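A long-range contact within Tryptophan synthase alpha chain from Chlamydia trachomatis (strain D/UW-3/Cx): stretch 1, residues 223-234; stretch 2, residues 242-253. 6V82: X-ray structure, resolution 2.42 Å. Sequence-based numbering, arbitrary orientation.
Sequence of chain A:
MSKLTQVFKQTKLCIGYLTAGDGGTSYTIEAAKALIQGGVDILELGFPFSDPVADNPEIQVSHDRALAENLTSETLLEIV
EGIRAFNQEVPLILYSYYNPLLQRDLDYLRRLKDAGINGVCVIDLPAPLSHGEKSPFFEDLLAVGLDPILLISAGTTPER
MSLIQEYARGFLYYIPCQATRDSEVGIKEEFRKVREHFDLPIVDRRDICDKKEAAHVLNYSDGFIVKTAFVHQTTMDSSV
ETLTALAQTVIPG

Stretch 1, residues 223-234: GFIVKTAFVHQT
Stretch 2, residues 242-253: TLTALAQTVIPG

How are the two stretches laid against each other? Residues 223-226 form an extended strand, with F224 at phi/psi -130/156 and V226 at -98/97; the chain then leads into a helix that includes 229-234, with A229-V231 near -60/-45 and psi relaxing to -20° by T234. The second stretch is helical from 242 to 250 and leaves helical phi/psi at I251 (-76/122). The helix axes approach to 10.1 Å at 147°, nearer antiparallel than parallel. The register therefore runs backwards: F230 CA lies 6.4 Å from L243 CA, V226 CA 8.5 Å from V250 CA, and F224 CA 9.2 Å from I251 CA. Together the stretches bury 522 Å².

What do the strand side chains meet? F224 and V226 both point toward the second stretch, whereas I225, between them, is out of reach, as is usual when residues alternate along a strand. F224 takes chi1 p (66°) with chi2 -83°, which carries its ring to the helix end: CE2 is 4.1 Å from V250 CG1, CE1 is 3.9 Å from P252 CD, and CZ is 4.1 Å from I251 CA, which sits at the ring edge. V226, chi1 t, sets CG2 3.8 Å from V250 CG1. V250, also t, thus serves both strand residues through the same methyl.

How does F230 reach its partners when its CA-to-CB bond points sideways? Its m rotamer (chi1 -66°, chi2 -44°) brings the end of the side chain nearer the second helix. There CZ lies 4.0 Å from A247 CB, where a small side chain receives the ring, and CE1 approaches A247 N at 3.8 Å, at the ring edge. That nitrogen already donates to L243 O at 2.9 Å within its own helix. F230 CD1 also packs 3.9 Å from L246 CD2.

Which leucine conformations fill the space between the helices? L246 points toward the first stretch and is t,p (179°, 54°); its CD2 lies 4.1 Å from A229 CB and 3.8 Å from Q233 CB. L243 starts sideways, but m,t (-67°, 178°) brings its end nearer: CD2 is 3.6 Å from F230 O and 3.7 Å from Q233 CG, and CD1 is 4.0 Å from T234 CG2, to which L243 CD2 also lies close (4.2 Å).

Where is the polar link? Q233, at chi1 t, chi2 p (52°) and chi3 30°, points toward the second helix and donates from NE2 to T242 OG1 at 2.9 Å, with an N-H...O angle of 149°. T242, chi1 p (68°), points toward the first stretch. This is the sole hydrogen bond across the contact; the remaining packing is largely apolar.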

# COMPACT_ATOMS: atom_id res chain seq x y z
N GLY A 223 36.66 25.47 -36.89
CA GLY A 223 37.20 25.67 -35.56
C GLY A 223 36.80 24.50 -34.69
O GLY A 223 36.04 23.63 -35.10
N PHE A 224 37.33 24.50 -33.47
CA PHE A 224 36.94 23.52 -32.47
C PHE A 224 36.61 24.26 -31.18
O PHE A 224 37.08 25.37 -30.94
CB PHE A 224 38.03 22.47 -32.22
CG PHE A 224 39.28 23.03 -31.62
CD1 PHE A 224 40.25 23.63 -32.42
CD2 PHE A 224 39.50 22.96 -30.25
CE1 PHE A 224 41.41 24.14 -31.86
CE2 PHE A 224 40.66 23.47 -29.69
CZ PHE A 224 41.61 24.06 -30.49
N ILE A 225 35.78 23.64 -30.35
CA ILE A 225 35.37 24.23 -29.08
C ILE A 225 35.89 23.37 -27.94
O ILE A 225 35.78 22.14 -27.98
CB ILE A 225 33.84 24.41 -29.01
CG1 ILE A 225 33.42 24.93 -27.63
CG2 ILE A 225 33.10 23.13 -29.34
CD1 ILE A 225 31.96 25.36 -27.57
N VAL A 226 36.49 24.02 -26.95
CA VAL A 226 36.87 23.41 -25.69
C VAL A 226 35.76 23.76 -24.70
O VAL A 226 35.74 24.85 -24.13
CB VAL A 226 38.23 23.92 -25.20
CG1 VAL A 226 38.58 23.29 -23.87
CG2 VAL A 226 39.31 23.69 -26.25
N LYS A 227 34.82 22.84 -24.51
CA LYS A 227 33.64 23.11 -23.69
C LYS A 227 33.87 22.81 -22.21
O LYS A 227 33.55 23.63 -21.35
CB LYS A 227 32.45 22.29 -24.20
CG LYS A 227 31.17 22.47 -23.39
CD LYS A 227 30.71 23.93 -23.42
CE LYS A 227 29.47 24.15 -22.55
NZ LYS A 227 28.21 23.57 -23.11
N THR A 228 34.42 21.63 -21.90
CA THR A 228 34.57 21.16 -20.53
C THR A 228 35.92 21.51 -19.90
O THR A 228 35.98 21.89 -18.73
CB THR A 228 34.36 19.64 -20.48
OG1 THR A 228 32.99 19.33 -20.76
CG2 THR A 228 34.73 19.06 -19.12
N ALA A 229 37.02 21.41 -20.67
CA ALA A 229 38.35 21.33 -20.06
C ALA A 229 38.65 22.54 -19.17
O ALA A 229 39.14 22.37 -18.05
CB ALA A 229 39.42 21.16 -21.13
N PHE A 230 38.35 23.75 -19.66
CA PHE A 230 38.64 24.96 -18.89
C PHE A 230 37.84 25.00 -17.60
O PHE A 230 38.39 25.27 -16.52
CB PHE A 230 38.34 26.20 -19.75
CG PHE A 230 39.25 26.35 -20.95
CD1 PHE A 230 40.61 26.13 -20.83
CD2 PHE A 230 38.73 26.69 -22.19
CE1 PHE A 230 41.45 26.26 -21.94
CE2 PHE A 230 39.56 26.83 -23.29
CZ PHE A 230 40.92 26.61 -23.17
N VAL A 231 36.53 24.75 -17.68
CA VAL A 231 35.69 24.73 -16.48
C VAL A 231 36.22 23.70 -15.49
O VAL A 231 36.39 23.98 -14.29
CB VAL A 231 34.22 24.45 -16.85
CG1 VAL A 231 33.40 24.07 -15.62
CG2 VAL A 231 33.62 25.65 -17.55
N HIS A 232 36.51 22.50 -15.98
CA HIS A 232 37.01 21.45 -15.10
C HIS A 232 38.32 21.87 -14.43
O HIS A 232 38.55 21.57 -13.26
CB HIS A 232 37.19 20.16 -15.89
CG HIS A 232 37.83 19.06 -15.11
ND1 HIS A 232 37.09 18.17 -14.36
CD2 HIS A 232 39.12 18.70 -14.97
CE1 HIS A 232 37.91 17.31 -13.78
NE2 HIS A 232 39.15 17.61 -14.14
N GLN A 233 39.18 22.58 -15.17
CA GLN A 233 40.45 23.01 -14.61
C GLN A 233 40.26 24.01 -13.46
O GLN A 233 41.02 23.98 -12.49
CB GLN A 233 41.34 23.60 -15.71
CG GLN A 233 42.66 24.19 -15.24
CD GLN A 233 43.47 23.22 -14.37
OE1 GLN A 233 43.39 22.00 -14.52
NE2 GLN A 233 44.26 23.78 -13.45
N THR A 234 39.23 24.87 -13.54
CA THR A 234 39.02 25.79 -12.43
C THR A 234 38.66 25.04 -11.15
O THR A 234 38.84 25.58 -10.06
CB THR A 234 37.94 26.84 -12.76
OG1 THR A 234 36.65 26.24 -12.80
CG2 THR A 234 38.23 27.53 -14.10
N THR A 242 47.06 28.52 -14.81
CA THR A 242 46.90 27.17 -15.34
C THR A 242 45.88 27.10 -16.46
O THR A 242 45.88 26.12 -17.22
CB THR A 242 46.50 26.19 -14.22
OG1 THR A 242 45.17 26.49 -13.77
CG2 THR A 242 47.45 26.28 -13.05
N LEU A 243 45.01 28.11 -16.60
CA LEU A 243 44.11 28.17 -17.74
C LEU A 243 44.84 28.61 -19.01
O LEU A 243 44.67 28.01 -20.08
CB LEU A 243 42.95 29.11 -17.45
CG LEU A 243 41.99 28.64 -16.37
CD1 LEU A 243 40.91 29.70 -16.14
CD2 LEU A 243 41.39 27.32 -16.79
N THR A 244 45.66 29.66 -18.90
CA THR A 244 46.54 30.02 -19.99
C THR A 244 47.35 28.81 -20.46
O THR A 244 47.34 28.46 -21.65
CB THR A 244 47.47 31.15 -19.55
OG1 THR A 244 46.69 32.25 -19.08
CG2 THR A 244 48.35 31.60 -20.71
N ALA A 245 48.00 28.13 -19.51
CA ALA A 245 48.82 26.96 -19.84
C ALA A 245 48.00 25.87 -20.51
O ALA A 245 48.44 25.27 -21.50
CB ALA A 245 49.48 26.42 -18.57
N LEU A 246 46.80 25.59 -19.99
CA LEU A 246 45.97 24.54 -20.57
C LEU A 246 45.59 24.86 -22.00
O LEU A 246 45.62 23.99 -22.88
CB LEU A 246 44.72 24.33 -19.71
CG LEU A 246 43.75 23.26 -20.21
CD1 LEU A 246 44.49 21.94 -20.41
CD2 LEU A 246 42.58 23.09 -19.26
N ALA A 247 45.21 26.12 -22.26
CA ALA A 247 44.92 26.55 -23.63
C ALA A 247 46.10 26.28 -24.55
O ALA A 247 45.94 25.77 -25.66
CB ALA A 247 44.58 28.04 -23.64
N GLN A 248 47.31 26.62 -24.09
CA GLN A 248 48.48 26.53 -24.94
C GLN A 248 48.79 25.09 -25.33
O GLN A 248 49.27 24.85 -26.44
CB GLN A 248 49.69 27.17 -24.25
CG GLN A 248 49.54 28.68 -24.02
CD GLN A 248 50.65 29.28 -23.16
OE1 GLN A 248 51.28 28.58 -22.35
NE2 GLN A 248 50.89 30.57 -23.32
N THR A 249 48.50 24.13 -24.45
CA THR A 249 48.74 22.72 -24.76
C THR A 249 47.64 22.11 -25.63
O THR A 249 47.90 21.13 -26.33
CB THR A 249 48.89 21.89 -23.48
OG1 THR A 249 47.66 21.90 -22.76
CG2 THR A 249 49.97 22.44 -22.58
N VAL A 250 46.43 22.68 -25.62
CA VAL A 250 45.29 22.12 -26.36
C VAL A 250 45.24 22.65 -27.79
O VAL A 250 44.90 21.91 -28.72
CB VAL A 250 43.98 22.40 -25.61
CG1 VAL A 250 42.78 22.07 -26.48
CG2 VAL A 250 43.93 21.60 -24.33
N ILE A 251 45.56 23.92 -27.99
CA ILE A 251 45.52 24.54 -29.31
C ILE A 251 46.72 24.10 -30.13
O ILE A 251 47.88 24.30 -29.72
CB ILE A 251 45.47 26.07 -29.17
CG1 ILE A 251 44.26 26.48 -28.32
CG2 ILE A 251 45.43 26.72 -30.55
CD1 ILE A 251 44.21 27.95 -27.99
N PRO A 252 46.51 23.49 -31.31
CA PRO A 252 47.62 22.95 -32.10
C PRO A 252 48.60 24.02 -32.56
O PRO A 252 48.32 25.22 -32.54
CB PRO A 252 46.92 22.30 -33.29
CG PRO A 252 45.54 22.01 -32.81
CD PRO A 252 45.20 23.12 -31.87
N GLY A 253 49.78 23.57 -33.00
CA GLY A 253 50.80 24.45 -33.55
C GLY A 253 51.59 25.23 -32.52
O GLY A 253 52.75 25.60 -32.76